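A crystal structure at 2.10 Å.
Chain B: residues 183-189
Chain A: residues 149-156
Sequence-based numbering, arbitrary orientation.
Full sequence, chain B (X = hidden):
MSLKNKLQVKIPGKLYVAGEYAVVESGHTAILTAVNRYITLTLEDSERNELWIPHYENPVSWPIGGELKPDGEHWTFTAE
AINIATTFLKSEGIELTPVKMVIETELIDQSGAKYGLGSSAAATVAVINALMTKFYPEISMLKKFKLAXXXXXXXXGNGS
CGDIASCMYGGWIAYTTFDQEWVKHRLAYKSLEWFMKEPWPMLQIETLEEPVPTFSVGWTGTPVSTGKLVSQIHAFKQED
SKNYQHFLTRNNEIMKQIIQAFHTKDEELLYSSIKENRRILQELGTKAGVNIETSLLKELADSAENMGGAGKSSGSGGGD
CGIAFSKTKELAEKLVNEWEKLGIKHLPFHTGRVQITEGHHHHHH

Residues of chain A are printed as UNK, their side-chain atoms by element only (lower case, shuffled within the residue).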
ATOM      1  N   VAL B 183      -1.106   4.559 -16.749  1.00 18.03           N
ATOM      2  CA  VAL B 183      -1.708   3.970 -17.946  1.00 16.90           C
ATOM      3  C   VAL B 183      -2.012   5.008 -19.029  1.00 17.91           C
ATOM      4  O   VAL B 183      -1.593   4.855 -20.175  1.00 18.19           O
ATOM      5  CB  VAL B 183      -3.029   3.231 -17.612  1.00 19.52           C
ATOM      6  CG1 VAL B 183      -3.779   2.893 -18.908  1.00 16.76           C
ATOM      7  CG2 VAL B 183      -2.733   1.945 -16.821  1.00 19.05           C
ATOM      8  N   LYS B 184      -2.744   6.054 -18.656  1.00 17.23           N
ATOM      9  CA  LYS B 184      -3.137   7.114 -19.587  1.00 16.88           C
ATOM     10  C   LYS B 184      -1.965   7.787 -20.274  1.00 16.81           C
ATOM     11  O   LYS B 184      -2.005   8.029 -21.482  1.00 16.56           O
ATOM     12  CB  LYS B 184      -3.971   8.166 -18.863  1.00 19.55           C
ATOM     13  CG  LYS B 184      -5.326   7.653 -18.402  1.00 26.22           C
ATOM     14  CD  LYS B 184      -6.020   8.684 -17.524  1.00 29.78           C
ATOM     15  CE  LYS B 184      -7.309   8.145 -16.930  1.00 33.34           C
ATOM     16  NZ  LYS B 184      -7.932   9.150 -16.016  1.00 34.24           N
ATOM     17  N   HIS B 185      -0.922   8.098 -19.508  1.00 16.07           N
ATOM     18  CA  HIS B 185       0.259   8.729 -20.080  1.00 15.33           C
ATOM     19  C   HIS B 185       0.876   7.821 -21.138  1.00 16.83           C
ATOM     20  O   HIS B 185       1.249   8.276 -22.222  1.00 16.04           O
ATOM     21  CB  HIS B 185       1.310   9.008 -19.000  1.00 16.50           C
ATOM     22  CG  HIS B 185       0.894  10.046 -18.004  1.00 15.64           C
ATOM     23  ND1 HIS B 185       1.608  10.301 -16.853  1.00 18.79           N
ATOM     24  CD2 HIS B 185      -0.160  10.893 -17.987  1.00 14.63           C
ATOM     25  CE1 HIS B 185       1.011  11.259 -16.169  1.00 16.83           C
ATOM     26  NE2 HIS B 185      -0.065  11.636 -16.836  1.00 17.88           N
ATOM     27  N   ARG B 186       0.973   6.534 -20.817  1.00 15.23           N
ATOM     28  CA  ARG B 186       1.581   5.581 -21.731  1.00 17.26           C
ATOM     29  C   ARG B 186       0.764   5.231 -22.976  1.00 16.15           C
ATOM     30  O   ARG B 186       1.302   4.709 -23.950  1.00 17.13           O
ATOM     31  CB  ARG B 186       1.997   4.337 -20.943  1.00 16.04           C
ATOM     32  CG  ARG B 186       3.199   4.649 -20.055  1.00 16.69           C
ATOM     33  CD  ARG B 186       3.533   3.578 -19.022  1.00 18.52           C
ATOM     34  NE  ARG B 186       4.730   3.981 -18.282  1.00 15.73           N
ATOM     35  CZ  ARG B 186       4.802   5.043 -17.485  1.00 18.10           C
ATOM     36  NH1 ARG B 186       3.742   5.825 -17.295  1.00 18.03           N
ATOM     37  NH2 ARG B 186       5.955   5.359 -16.914  1.00 19.55           N
ATOM     38  N   LEU B 187      -0.525   5.540 -22.963  1.00 16.15           N
ATOM     39  CA  LEU B 187      -1.352   5.273 -24.137  1.00 18.31           C
ATOM     40  C   LEU B 187      -0.809   6.044 -25.342  1.00 19.50           C
ATOM     41  O   LEU B 187      -0.961   5.622 -26.487  1.00 19.60           O
ATOM     42  CB  LEU B 187      -2.798   5.709 -23.884  1.00 18.30           C
ATOM     43  CG  LEU B 187      -3.699   4.733 -23.132  1.00 18.30           C
ATOM     44  CD1 LEU B 187      -5.026   5.420 -22.808  1.00 20.63           C
ATOM     45  CD2 LEU B 187      -3.939   3.490 -23.998  1.00 19.66           C
ATOM     46  N   ALA B 188      -0.163   7.176 -25.083  1.00 17.62           N
ATOM     47  CA  ALA B 188       0.355   7.990 -26.173  1.00 18.18           C
ATOM     48  C   ALA B 188       1.690   7.545 -26.764  1.00 19.09           C
ATOM     49  O   ALA B 188       2.018   7.930 -27.890  1.00 15.79           O
ATOM     50  CB  ALA B 188       0.463   9.435 -25.722  1.00 16.89           C
ATOM     51  N   TYR B 189       2.461   6.742 -26.032  1.00 17.39           N
ATOM     52  CA  TYR B 189       3.761   6.348 -26.547  1.00 17.53           C
ATOM     53  C   TYR B 189       4.183   4.893 -26.411  1.00 18.89           C
ATOM     54  O   TYR B 189       5.309   4.548 -26.770  1.00 19.87           O
ATOM     55  CB  TYR B 189       4.841   7.260 -25.948  1.00 16.84           C
ATOM     56  CG  TYR B 189       5.101   7.083 -24.460  1.00 18.24           C
ATOM     57  CD1 TYR B 189       6.099   6.220 -24.002  1.00 18.79           C
ATOM     58  CD2 TYR B 189       4.376   7.814 -23.513  1.00 16.97           C
ATOM     59  CE1 TYR B 189       6.379   6.091 -22.635  1.00 17.24           C
ATOM     60  CE2 TYR B 189       4.644   7.697 -22.152  1.00 18.46           C
ATOM     61  CZ  TYR B 189       5.651   6.834 -21.719  1.00 20.53           C
ATOM     62  OH  TYR B 189       5.931   6.735 -20.375  1.00 20.61           O
TER
ATOM     63  N   UNK A 149       0.228  17.882 -29.154  1.00 15.34           N
ATOM     64  CA  UNK A 149      -1.167  17.809 -28.732  1.00 16.63           C
ATOM     65  C   UNK A 149      -1.493  16.492 -28.019  1.00 18.23           C
ATOM     66  O   UNK A 149      -2.175  16.492 -26.987  1.00 17.69           O
ATOM     67  c   UNK A 149      -2.092  17.993 -29.935  1.00 19.49           C
ATOM     68  N   UNK A 150      -1.028  15.375 -28.574  1.00 16.59           N
ATOM     69  CA  UNK A 150      -1.266  14.072 -27.952  1.00 17.79           C
ATOM     70  C   UNK A 150      -0.604  14.060 -26.579  1.00 16.59           C
ATOM     71  O   UNK A 150      -1.193  13.617 -25.602  1.00 16.76           O
ATOM     72  c   UNK A 150      -0.668  12.941 -28.791  1.00 16.44           C
ATOM     73  c   UNK A 150      -0.616  11.432 -30.790  1.00 18.66           C
ATOM     74  c   UNK A 150      -2.796  12.097 -29.767  1.00 19.53           C
ATOM     75  c   UNK A 150      -1.379  12.549 -30.090  1.00 19.89           C
ATOM     76  N   UNK A 151       0.632  14.545 -26.523  1.00 16.60           N
ATOM     77  CA  UNK A 151       1.384  14.589 -25.273  1.00 16.19           C
ATOM     78  C   UNK A 151       0.630  15.374 -24.207  1.00 15.63           C
ATOM     79  O   UNK A 151       0.355  14.869 -23.118  1.00 15.64           O
ATOM     80  o   UNK A 151       3.504  15.323 -24.292  1.00 14.17           O
ATOM     81  c   UNK A 151       2.755  15.242 -25.501  1.00 15.77           C
ATOM     82  N   UNK A 152       0.286  16.611 -24.541  1.00 15.31           N
ATOM     83  CA  UNK A 152      -0.389  17.496 -23.613  1.00 14.45           C
ATOM     84  C   UNK A 152      -1.785  17.050 -23.182  1.00 15.14           C
ATOM     85  O   UNK A 152      -2.149  17.209 -22.019  1.00 12.69           O
ATOM     86  c   UNK A 152      -0.447  18.911 -24.200  1.00 13.62           C
ATOM     87  c   UNK A 152       0.018  20.817 -22.498  1.00 15.61           C
ATOM     88  c   UNK A 152      -0.779  19.971 -23.195  1.00 16.62           C
ATOM     89  n   UNK A 152      -0.801  21.576 -21.695  1.00 15.21           N
ATOM     90  n   UNK A 152      -2.070  20.240 -22.792  1.00 15.82           N
ATOM     91  c   UNK A 152      -2.055  21.210 -21.891  1.00 15.36           C
ATOM     92  N   UNK A 153      -2.562  16.478 -24.093  1.00 15.83           N
ATOM     93  CA  UNK A 153      -3.910  16.070 -23.724  1.00 18.72           C
ATOM     94  C   UNK A 153      -3.942  14.885 -22.753  1.00 18.89           C
ATOM     95  O   UNK A 153      -4.757  14.871 -21.838  1.00 19.74           O
ATOM     96  c   UNK A 153      -5.503  13.411 -24.971  1.00 25.06           C
ATOM     97  c   UNK A 153      -4.753  15.791 -24.976  1.00 19.68           C
ATOM     98  c   UNK A 153      -4.727  14.473 -25.743  1.00 24.94           C
ATOM     99  c   UNK A 153      -5.373  14.695 -27.120  1.00 25.32           C
ATOM    100  N   UNK A 154      -3.067  13.897 -22.912  1.00 17.21           N
ATOM    101  CA  UNK A 154      -3.119  12.801 -21.947  1.00 17.71           C
ATOM    102  C   UNK A 154      -2.570  13.234 -20.580  1.00 18.50           C
ATOM    103  O   UNK A 154      -2.952  12.675 -19.553  1.00 18.60           O
ATOM    104  c   UNK A 154      -0.903  11.800 -22.638  1.00 14.53           C
ATOM    105  c   UNK A 154      -2.379  11.528 -22.448  1.00 17.43           C
ATOM    106  c   UNK A 154      -3.028  11.042 -23.751  1.00 19.65           C
ATOM    107  N   UNK A 155      -1.687  14.232 -20.546  1.00 16.71           N
ATOM    108  CA  UNK A 155      -1.169  14.683 -19.250  1.00 15.62           C
ATOM    109  C   UNK A 155      -2.187  15.608 -18.574  1.00 17.59           C
ATOM    110  O   UNK A 155      -2.518  15.440 -17.402  1.00 18.05           O
ATOM    111  c   UNK A 155       1.238  14.473 -19.899  1.00 15.30           C
ATOM    112  c   UNK A 155       0.171  15.426 -19.382  1.00 15.23           C
ATOM    113  c   UNK A 155       0.587  15.986 -18.020  1.00 14.23           C
ATOM    114  N   UNK A 156      -2.686  16.586 -19.316  1.00 15.90           N
ATOM    115  CA  UNK A 156      -3.673  17.503 -18.770  1.00 19.40           C
ATOM    116  C   UNK A 156      -4.985  16.756 -18.465  1.00 17.36           C
ATOM    117  O   UNK A 156      -5.658  17.050 -17.489  1.00 17.74           O
ATOM    118  c   UNK A 156      -3.922  18.639 -19.768  1.00 20.16           C
ATOM    119  c   UNK A 156      -4.542  20.388 -18.047  1.00 27.13           C
ATOM    120  c   UNK A 156      -4.940  19.683 -19.329  1.00 22.78           C
ATOM    121  o   UNK A 156      -3.361  20.640 -17.798  1.00 29.34           O
ATOM    122  n   UNK A 156      -5.533  20.727 -17.229  1.00 28.38           N
TER
HETATM  123  O   HOH W   1      -1.860  13.476 -15.785  1.00 28.48           O

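Position 149 of chain A carries a single side-chain carbon and lies out of reach of chain B. One carbon and nothing beyond it means alanine. Ala149(A) serves the helix itself: its O accepts a hydrogen bond from the backbone N of position 153 at 2.9 Å.

Position 150 has four side-chain carbons, forked at the second, and its CA-to-CB bond points toward chain B. A fork one carbon out from CB identifies leucine. Leu150(A) is buried, as suits an apolar chain, and its CA is 6.5 Å from the CA of Ala188(B). The small partner lets the backbones come this near: CB of Ala188(B) lies 4.5 Å from O of Leu150(A).

At position 151 one carbon is followed by one oxygen, and CA-to-CB points away from chain B. The oxygen is the end of a two-atom side chain, and at this length it is a hydroxyl: serine. Ser151(A) is buried in the assembly, and with its CA-to-CB bond directed away it adds almost nothing to the contact.

Position 152 bears one carbon and then a five-membered ring of three carbons and two nitrogens, the imidazole of histidine. It is out of reach of chain B. His152(A) is buried, yet its NE2 is hydrogen-bonded elsewhere in the structure, so this polar atom is satisfied.

Position 153 again shows four carbons forked at the second, and again does not reach chain B. This is leucine; Leu153(A), with both chi angles in p, is another buried apolar side chain.

Position 154 has three carbons, the first carrying the other two, and points toward chain B; its CB is 3.6 Å from O of Lys184(B), and a methyl carbon packs against CB of Ala188(B). Branching at CB marks valine, since no oxygen replaces a methyl. Val154(A) is the center of the contact, with the largest covered area of any residue in either stretch. Its CG2 is 4.1 Å from CB of Ala188(B). A compact side chain suits this place, where its CA is only 5.6 Å from the CA of His185(B).

Position 155 repeats the pattern of three carbons branched at the first, but sits sideways to chain B; one of its methyl carbons lies over a face of the His185(B) ring. It too is valine. CG2 of Val155(A) is 4.3 Å from CD2 of His185(B), offering an apolar surface to the flat imidazole.

Position 156 has three carbons in a row, the third carrying one oxygen and one nitrogen: the glutamine amide. Gln156(A) points away from chain B and is partly exposed, a fitting place for a polar end.

The two helices run nearly antiparallel, at 170°, with axes 8.6 Å apart at closest approach. No direct hydrogen bond joins them. Val154(A) forms the center of the packing between them, while the His185(B) ring reaches across, its edge facing O of Val154(A), 3.7 Å from CD2 of His185(B). One water completes the link, donating to O of Val155(A) at 2.6 Å and hydrogen-bonded to NE2 of His185(B) at 2.8 Å.

Chain A, residues 149-156: ALSHLVVQ
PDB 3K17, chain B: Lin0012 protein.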